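Local coordinates for KLLA0E08119p (Kluyveromyces lactis, PDB 3VA7), which probably carries out the biotin-dependent, ATP-driven carboxylation of urea to urea-1-carboxylate (allophanate), this chain being the urea carboxylase part of a longer bifunctional enzyme, at residues P955-D969 / Q1130-I1142. Numbering follows the deposited sequence.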
ATOM      1  N   PRO A 955     -16.657  17.048 -27.268  1.00 27.01           N
ATOM      2  CA  PRO A 955     -16.824  16.190 -28.429  1.00 25.98           C
ATOM      3  C   PRO A 955     -16.506  14.726 -28.119  1.00 26.55           C
ATOM      4  O   PRO A 955     -16.751  13.860 -28.969  1.00 26.48           O
ATOM      5  CB  PRO A 955     -15.801  16.761 -29.428  1.00 26.22           C
ATOM      6  CG  PRO A 955     -15.607  18.168 -29.013  1.00 25.59           C
ATOM      7  CD  PRO A 955     -15.800  18.226 -27.550  1.00 26.03           C
ATOM      8  N   TRP A 956     -15.924  14.427 -26.944  1.00 26.62           N
ATOM      9  CA  TRP A 956     -15.522  13.018 -26.649  1.00 27.07           C
ATOM     10  C   TRP A 956     -16.462  12.434 -25.622  1.00 27.58           C
ATOM     11  O   TRP A 956     -16.227  11.383 -25.031  1.00 28.26           O
ATOM     12  CB  TRP A 956     -14.029  12.893 -26.192  1.00 26.62           C
ATOM     13  CG  TRP A 956     -13.738  13.582 -24.886  1.00 25.06           C
ATOM     14  CD1 TRP A 956     -13.823  13.059 -23.608  1.00 25.22           C
ATOM     15  CD2 TRP A 956     -13.377  14.938 -24.731  1.00 23.08           C
ATOM     16  NE1 TRP A 956     -13.512  14.028 -22.666  1.00 23.02           N
ATOM     17  CE2 TRP A 956     -13.226  15.186 -23.352  1.00 22.74           C
ATOM     18  CE3 TRP A 956     -13.140  15.974 -25.635  1.00 26.17           C
ATOM     19  CZ2 TRP A 956     -12.855  16.420 -22.869  1.00 24.44           C
ATOM     20  CZ3 TRP A 956     -12.779  17.212 -25.143  1.00 25.14           C
ATOM     21  CH2 TRP A 956     -12.654  17.427 -23.775  1.00 24.04           C
ATOM     22  N   LEU A 957     -17.526  13.166 -25.377  1.00 28.35           N
ATOM     23  CA  LEU A 957     -18.504  12.818 -24.371  1.00 28.04           C
ATOM     24  C   LEU A 957     -19.783  12.693 -25.178  1.00 28.89           C
ATOM     25  O   LEU A 957     -19.898  13.313 -26.237  1.00 30.61           O
ATOM     26  CB  LEU A 957     -18.593  13.950 -23.390  1.00 26.47           C
ATOM     27  CG  LEU A 957     -17.393  14.079 -22.485  1.00 26.98           C
ATOM     28  CD1 LEU A 957     -17.667  15.256 -21.525  1.00 25.03           C
ATOM     29  CD2 LEU A 957     -17.182  12.771 -21.681  1.00 26.22           C
ATOM     30  N   PRO A 958     -20.753  11.910 -24.711  1.00 28.95           N
ATOM     31  CA  PRO A 958     -20.862  11.230 -23.418  1.00 29.18           C
ATOM     32  C   PRO A 958     -20.135   9.881 -23.328  1.00 28.68           C
ATOM     33  O   PRO A 958     -19.870   9.421 -22.212  1.00 29.00           O
ATOM     34  CB  PRO A 958     -22.398  11.032 -23.276  1.00 29.82           C
ATOM     35  CG  PRO A 958     -22.884  10.870 -24.673  1.00 28.47           C
ATOM     36  CD  PRO A 958     -21.975  11.758 -25.526  1.00 28.88           C
ATOM     37  N   ASN A 959     -19.819   9.275 -24.477  1.00 27.93           N
ATOM     38  CA  ASN A 959     -19.204   7.961 -24.539  1.00 27.96           C
ATOM     39  C   ASN A 959     -17.879   7.986 -25.339  1.00 28.73           C
ATOM     40  O   ASN A 959     -17.893   8.253 -26.559  1.00 28.68           O
ATOM     41  CB  ASN A 959     -20.165   6.944 -25.188  1.00 27.58           C
ATOM     42  CG  ASN A 959     -19.521   5.536 -25.360  1.00 28.92           C
ATOM     43  OD1 ASN A 959     -18.671   5.333 -26.253  1.00 28.94           O
ATOM     44  ND2 ASN A 959     -19.923   4.565 -24.499  1.00 24.33           N
ATOM     45  N   ASN A 960     -16.758   7.648 -24.680  1.00 27.77           N
ATOM     46  CA  ASN A 960     -15.425   7.773 -25.273  1.00 26.18           C
ATOM     47  C   ASN A 960     -15.236   6.850 -26.497  1.00 27.08           C
ATOM     48  O   ASN A 960     -14.577   7.222 -27.518  1.00 27.56           O
ATOM     49  CB  ASN A 960     -14.323   7.559 -24.225  1.00 24.55           C
ATOM     50  CG  ASN A 960     -14.354   8.596 -23.072  1.00 25.93           C
ATOM     51  OD1 ASN A 960     -15.153   9.559 -23.067  1.00 26.05           O
ATOM     52  ND2 ASN A 960     -13.472   8.402 -22.080  1.00 23.37           N
ATOM     53  N   VAL A 961     -15.816   5.653 -26.451  1.00 26.93           N
ATOM     54  CA  VAL A 961     -15.570   4.724 -27.543  1.00 25.00           C
ATOM     55  C   VAL A 961     -16.254   5.231 -28.768  1.00 26.71           C
ATOM     56  O   VAL A 961     -15.675   5.184 -29.859  1.00 27.64           O
ATOM     57  CB  VAL A 961     -15.965   3.305 -27.191  1.00 25.43           C
ATOM     58  CG1 VAL A 961     -16.111   2.379 -28.481  1.00 23.09           C
ATOM     59  CG2 VAL A 961     -14.982   2.742 -26.154  1.00 19.09           C
ATOM     60  N   ASP A 962     -17.446   5.804 -28.592  1.00 27.74           N
ATOM     61  CA  ASP A 962     -18.162   6.426 -29.700  1.00 29.09           C
ATOM     62  C   ASP A 962     -17.435   7.607 -30.382  1.00 29.32           C
ATOM     63  O   ASP A 962     -17.413   7.691 -31.611  1.00 30.14           O
ATOM     64  CB  ASP A 962     -19.549   6.863 -29.250  1.00 30.73           C
ATOM     65  CG  ASP A 962     -20.483   5.695 -29.019  1.00 32.98           C
ATOM     66  OD1 ASP A 962     -20.320   4.639 -29.658  1.00 36.54           O
ATOM     67  OD2 ASP A 962     -21.397   5.850 -28.191  1.00 39.47           O
ATOM     68  N   PHE A 963     -16.863   8.509 -29.597  1.00 28.78           N
ATOM     69  CA  PHE A 963     -15.875   9.420 -30.100  1.00 29.56           C
ATOM     70  C   PHE A 963     -14.732   8.763 -30.936  1.00 30.78           C
ATOM     71  O   PHE A 963     -14.515   9.193 -32.087  1.00 30.32           O
ATOM     72  CB  PHE A 963     -15.295  10.228 -28.960  1.00 29.98           C
ATOM     73  CG  PHE A 963     -14.096  11.003 -29.347  1.00 30.63           C
ATOM     74  CD1 PHE A 963     -14.206  12.079 -30.217  1.00 34.62           C
ATOM     75  CD2 PHE A 963     -12.836  10.638 -28.879  1.00 30.95           C
ATOM     76  CE1 PHE A 963     -13.067  12.797 -30.611  1.00 33.05           C
ATOM     77  CE2 PHE A 963     -11.722  11.336 -29.249  1.00 28.73           C
ATOM     78  CZ  PHE A 963     -11.823  12.400 -30.116  1.00 32.04           C
ATOM     79  N   ILE A 964     -14.012   7.755 -30.400  1.00 30.74           N
ATOM     80  CA  ILE A 964     -12.981   7.122 -31.210  1.00 31.66           C
ATOM     81  C   ILE A 964     -13.638   6.690 -32.516  1.00 31.99           C
ATOM     82  O   ILE A 964     -13.148   7.017 -33.619  1.00 31.93           O
ATOM     83  CB  ILE A 964     -12.348   5.780 -30.670  1.00 32.64           C
ATOM     84  CG1 ILE A 964     -11.707   5.825 -29.259  1.00 31.86           C
ATOM     85  CG2 ILE A 964     -11.405   5.192 -31.737  1.00 32.43           C
ATOM     86  CD1 ILE A 964     -11.353   7.136 -28.782  1.00 37.34           C
ATOM     87  N   ALA A 965     -14.742   5.950 -32.394  1.00 31.96           N
ATOM     88  CA  ALA A 965     -15.430   5.411 -33.597  1.00 32.32           C
ATOM     89  C   ALA A 965     -15.796   6.501 -34.576  1.00 32.47           C
ATOM     90  O   ALA A 965     -15.488   6.411 -35.759  1.00 33.27           O
ATOM     91  CB  ALA A 965     -16.642   4.621 -33.232  1.00 31.36           C
ATOM     92  N   ASP A 966     -16.413   7.553 -34.083  1.00 33.36           N
ATOM     93  CA  ASP A 966     -16.886   8.630 -34.953  1.00 35.68           C
ATOM     94  C   ASP A 966     -15.751   9.410 -35.649  1.00 35.94           C
ATOM     95  O   ASP A 966     -15.823   9.687 -36.844  1.00 36.34           O
ATOM     96  CB  ASP A 966     -17.822   9.535 -34.136  1.00 36.67           C
ATOM     97  CG  ASP A 966     -18.554  10.598 -34.962  1.00 41.99           C
ATOM     98  OD1 ASP A 966     -19.011  11.570 -34.302  1.00 50.80           O
ATOM     99  OD2 ASP A 966     -18.733  10.498 -36.210  1.00 42.96           O
ATOM    100  N   VAL A 967     -14.690   9.756 -34.918  1.00 36.41           N
ATOM    101  CA  VAL A 967     -13.650  10.606 -35.492  1.00 35.51           C
ATOM    102  C   VAL A 967     -12.833   9.812 -36.514  1.00 35.52           C
ATOM    103  O   VAL A 967     -12.248  10.356 -37.478  1.00 36.20           O
ATOM    104  CB  VAL A 967     -12.839  11.365 -34.423  1.00 34.64           C
ATOM    105  CG1 VAL A 967     -11.944  10.407 -33.609  1.00 36.53           C
ATOM    106  CG2 VAL A 967     -12.020  12.471 -35.067  1.00 34.38           C
ATOM    107  N   ASN A 968     -12.858   8.511 -36.350  1.00 35.45           N
ATOM    108  CA  ASN A 968     -12.197   7.648 -37.304  1.00 36.19           C
ATOM    109  C   ASN A 968     -13.092   7.085 -38.408  1.00 37.18           C
ATOM    110  O   ASN A 968     -12.617   6.358 -39.265  1.00 37.49           O
ATOM    111  CB  ASN A 968     -11.542   6.505 -36.548  1.00 36.19           C
ATOM    112  CG  ASN A 968     -10.212   6.881 -35.999  1.00 34.65           C
ATOM    113  OD1 ASN A 968      -9.248   6.949 -36.755  1.00 38.92           O
ATOM    114  ND2 ASN A 968     -10.133   7.121 -34.694  1.00 30.51           N
ATOM    115  N   ASP A 969     -14.387   7.390 -38.363  1.00 38.55           N
ATOM    116  CA  ASP A 969     -15.350   6.823 -39.282  1.00 39.79           C
ATOM    117  C   ASP A 969     -15.446   5.327 -39.288  1.00 38.81           C
ATOM    118  O   ASP A 969     -15.442   4.744 -40.377  1.00 38.23           O
ATOM    119  CB  ASP A 969     -15.008   7.226 -40.699  1.00 41.46           C
ATOM    120  CG  ASP A 969     -15.924   8.276 -41.201  1.00 47.83           C
ATOM    121  OD1 ASP A 969     -17.128   7.943 -41.515  1.00 53.39           O
ATOM    122  OD2 ASP A 969     -15.436   9.436 -41.210  1.00 52.15           O
ATOM    123  N   GLN A1130      -7.022   8.835 -43.626  1.00 62.65           N
ATOM    124  CA  GLN A1130      -7.307   8.876 -42.191  1.00 62.16           C
ATOM    125  C   GLN A1130      -7.969  10.153 -41.683  1.00 62.09           C
ATOM    126  O   GLN A1130      -8.984  10.075 -40.983  1.00 62.12           O
ATOM    127  CB  GLN A1130      -6.107   8.463 -41.325  1.00 61.62           C
ATOM    128  CG  GLN A1130      -6.523   7.747 -40.038  1.00 61.85           C
ATOM    129  CD  GLN A1130      -5.500   7.906 -38.914  1.00 62.51           C
ATOM    130  OE1 GLN A1130      -4.950   8.981 -38.726  1.00 63.36           O
ATOM    131  NE2 GLN A1130      -5.235   6.830 -38.176  1.00 60.00           N
ATOM    132  N   GLY A1131      -7.410  11.315 -41.990  1.00 61.84           N
ATOM    133  CA  GLY A1131      -8.003  12.556 -41.472  1.00 61.96           C
ATOM    134  C   GLY A1131      -8.955  13.129 -42.496  1.00 62.08           C
ATOM    135  O   GLY A1131      -9.524  12.378 -43.295  1.00 62.15           O
ATOM    136  N   GLY A1132      -9.108  14.450 -42.503  1.00 62.08           N
ATOM    137  CA  GLY A1132     -10.018  15.111 -43.443  1.00 62.32           C
ATOM    138  C   GLY A1132     -10.755  16.251 -42.787  1.00 62.70           C
ATOM    139  O   GLY A1132     -10.349  16.712 -41.727  1.00 62.58           O
ATOM    140  N   GLU A1133     -11.830  16.724 -43.418  1.00 63.37           N
ATOM    141  CA  GLU A1133     -12.609  17.840 -42.854  1.00 63.80           C
ATOM    142  C   GLU A1133     -13.309  17.448 -41.544  1.00 62.66           C
ATOM    143  O   GLU A1133     -13.462  18.283 -40.650  1.00 62.60           O
ATOM    144  CB  GLU A1133     -13.624  18.407 -43.861  1.00 64.38           C
ATOM    145  CG  GLU A1133     -13.228  19.750 -44.510  1.00 68.98           C
ATOM    146  CD  GLU A1133     -12.642  19.615 -45.953  1.00 75.69           C
ATOM    147  OE1 GLU A1133     -13.239  18.871 -46.794  1.00 77.70           O
ATOM    148  OE2 GLU A1133     -11.602  20.274 -46.252  1.00 76.18           O
ATOM    149  N   LYS A1134     -13.702  16.179 -41.428  1.00 61.46           N
ATOM    150  CA  LYS A1134     -14.433  15.712 -40.251  1.00 60.83           C
ATOM    151  C   LYS A1134     -13.565  15.706 -38.971  1.00 59.92           C
ATOM    152  O   LYS A1134     -13.991  16.194 -37.910  1.00 59.82           O
ATOM    153  CB  LYS A1134     -15.037  14.333 -40.509  1.00 60.96           C
ATOM    154  CG  LYS A1134     -15.999  13.906 -39.420  1.00 62.10           C
ATOM    155  CD  LYS A1134     -16.308  12.445 -39.538  1.00 63.96           C
ATOM    156  CE  LYS A1134     -17.401  12.034 -38.588  1.00 65.24           C
ATOM    157  NZ  LYS A1134     -17.771  10.585 -38.776  1.00 65.83           N
ATOM    158  N   ALA A1135     -12.354  15.164 -39.090  1.00 58.43           N
ATOM    159  CA  ALA A1135     -11.364  15.227 -38.027  1.00 56.74           C
ATOM    160  C   ALA A1135     -11.008  16.672 -37.630  1.00 55.88           C
ATOM    161  O   ALA A1135     -10.810  16.966 -36.439  1.00 55.74           O
ATOM    162  CB  ALA A1135     -10.127  14.480 -38.449  1.00 57.07           C
ATOM    163  N   ASP A1136     -10.948  17.576 -38.614  1.00 54.08           N
ATOM    164  CA  ASP A1136     -10.657  18.986 -38.344  1.00 52.36           C
ATOM    165  C   ASP A1136     -11.777  19.704 -37.593  1.00 51.73           C
ATOM    166  O   ASP A1136     -11.481  20.536 -36.724  1.00 51.52           O
ATOM    167  CB  ASP A1136     -10.241  19.758 -39.616  1.00 52.58           C
ATOM    168  CG  ASP A1136      -8.867  19.322 -40.159  1.00 52.25           C
ATOM    169  OD1 ASP A1136      -8.680  19.376 -41.372  1.00 51.45           O
ATOM    170  OD2 ASP A1136      -7.970  18.904 -39.392  1.00 53.60           O
ATOM    171  N   GLU A1137     -13.048  19.387 -37.881  1.00 50.39           N
ATOM    172  CA  GLU A1137     -14.137  19.993 -37.101  1.00 49.56           C
ATOM    173  C   GLU A1137     -13.991  19.519 -35.659  1.00 48.41           C
ATOM    174  O   GLU A1137     -14.048  20.314 -34.699  1.00 47.80           O
ATOM    175  CB  GLU A1137     -15.526  19.690 -37.704  1.00 50.33           C
ATOM    176  CG  GLU A1137     -16.743  20.536 -37.167  1.00 51.22           C
ATOM    177  CD  GLU A1137     -16.507  22.070 -37.110  1.00 54.65           C
ATOM    178  OE1 GLU A1137     -17.364  22.807 -36.533  1.00 53.03           O
ATOM    179  OE2 GLU A1137     -15.457  22.548 -37.619  1.00 55.08           O
ATOM    180  N   PHE A1138     -13.717  18.223 -35.511  1.00 46.88           N
ATOM    181  CA  PHE A1138     -13.442  17.678 -34.184  1.00 45.19           C
ATOM    182  C   PHE A1138     -12.302  18.413 -33.501  1.00 45.55           C
ATOM    183  O   PHE A1138     -12.449  18.822 -32.346  1.00 45.14           O
ATOM    184  CB  PHE A1138     -13.144  16.183 -34.239  1.00 44.21           C
ATOM    185  CG  PHE A1138     -14.349  15.299 -34.032  1.00 40.94           C
ATOM    186  CD1 PHE A1138     -14.994  15.251 -32.802  1.00 38.30           C
ATOM    187  CD2 PHE A1138     -14.798  14.467 -35.059  1.00 38.05           C
ATOM    188  CE1 PHE A1138     -16.080  14.405 -32.600  1.00 38.13           C
ATOM    189  CE2 PHE A1138     -15.888  13.621 -34.884  1.00 38.42           C
ATOM    190  CZ  PHE A1138     -16.538  13.586 -33.653  1.00 40.03           C
ATOM    191  N   ALA A1139     -11.168  18.586 -34.204  1.00 45.36           N
ATOM    192  CA  ALA A1139     -10.012  19.303 -33.605  1.00 45.31           C
ATOM    193  C   ALA A1139     -10.406  20.717 -33.233  1.00 45.16           C
ATOM    194  O   ALA A1139      -9.951  21.247 -32.226  1.00 45.86           O
ATOM    195  CB  ALA A1139      -8.738  19.290 -34.522  1.00 44.28           C
ATOM    196  N   ARG A1140     -11.282  21.324 -34.024  1.00 45.42           N
ATOM    197  CA  ARG A1140     -11.752  22.667 -33.696  1.00 46.16           C
ATOM    198  C   ARG A1140     -12.622  22.625 -32.415  1.00 45.88           C
ATOM    199  O   ARG A1140     -12.332  23.288 -31.399  1.00 44.96           O
ATOM    200  CB  ARG A1140     -12.491  23.261 -34.900  1.00 46.61           C
ATOM    201  CG  ARG A1140     -12.919  24.695 -34.726  1.00 48.32           C
ATOM    202  CD  ARG A1140     -13.809  25.114 -35.888  1.00 50.78           C
ATOM    203  NE  ARG A1140     -15.229  24.778 -35.712  1.00 52.15           N
ATOM    204  CZ  ARG A1140     -16.052  25.347 -34.831  1.00 53.12           C
ATOM    205  NH1 ARG A1140     -15.607  26.272 -33.983  1.00 53.69           N
ATOM    206  NH2 ARG A1140     -17.321  24.957 -34.772  1.00 53.46           N
ATOM    207  N   LEU A1141     -13.646  21.779 -32.449  1.00 45.85           N
ATOM    208  CA  LEU A1141     -14.500  21.606 -31.275  1.00 46.45           C
ATOM    209  C   LEU A1141     -13.706  21.223 -29.994  1.00 46.18           C
ATOM    210  O   LEU A1141     -13.943  21.829 -28.925  1.00 47.20           O
ATOM    211  CB  LEU A1141     -15.702  20.672 -31.591  1.00 46.46           C
ATOM    212  CG  LEU A1141     -16.717  21.304 -32.580  1.00 47.49           C
ATOM    213  CD1 LEU A1141     -17.706  20.324 -33.300  1.00 46.56           C
ATOM    214  CD2 LEU A1141     -17.467  22.434 -31.884  1.00 48.72           C
ATOM    215  N   ILE A1142     -12.748  20.281 -30.107  1.00 45.20           N
ATOM    216  CA  ILE A1142     -11.972  19.747 -28.947  1.00 44.23           C
ATOM    217  C   ILE A1142     -11.222  20.848 -28.180  1.00 44.69           C
ATOM    218  O   ILE A1142     -11.079  20.807 -26.937  1.00 44.29           O
ATOM    219  CB  ILE A1142     -11.013  18.616 -29.392  1.00 44.13           C
ATOM    220  CG1 ILE A1142     -11.831  17.389 -29.878  1.00 43.94           C
ATOM    221  CG2 ILE A1142     -10.009  18.262 -28.288  1.00 41.63           C
ATOM    222  CD1 ILE A1142     -11.054  16.343 -30.725  1.00 42.95           C
TER
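Helix-on-helix packing brings F1138, on helix 1133-1142, against P955, F963 and V967 of segment 955-969, which belongs to the carboxyltransferase C and D region and carries helix 960-967. The side chain of W956 is about 11 Å from the bound urea, so this is packing near the site and not part of it. The two helices run roughly antiparallel, their axes 138° apart, and F1138 fills the space between them. The edge of F963 points at the face of F1138 in an offset T-shaped pair, ring centroids 5.5 Å apart and planes at 74°. F963 is placed there by its CG lying anti to the backbone N (chi1 169°), and V967 CG1 and W956 CB cover its opposite faces. V967 also covers one face of F1138: its CB makes a CH-pi contact 4.1 Å from the ring centroid, a role suited to a compact beta-branched residue. The F1138 rim meets P955, whose CB lies 3.8 Å from F1138 CD1, while the rigid proline's CG rests against L1141 CB. I1142 adds its CD1 near F963 CZ. With an alanine in place of F1138, the edge of F963 and the CB of V967 would probably lose the ring they pack on, leaving a gap between the helices.

D966 links this packing to a polar end. Its OD1 lies at the F1138 edge, 3.3 Å from CZ, where the electropositive C-H rim suits a carboxylate oxygen. The long, extended K1134 side chain carries NZ to D966, donating to OD2 at 2.7 Å, in a salt bridge, and to the backbone O at 2.9 Å. That carbonyl also accepts from D969 N, the donors coming from opposite faces of its plane. Mixed aromatic and aliphatic packing thus makes up the apolar part, while D966 holds K1134 through OD2 and O, and D969, whose positive phi belongs to a Schellman motif, adds a second, longer-range negative charge, its OD2 3.6 Å from K1134 NZ.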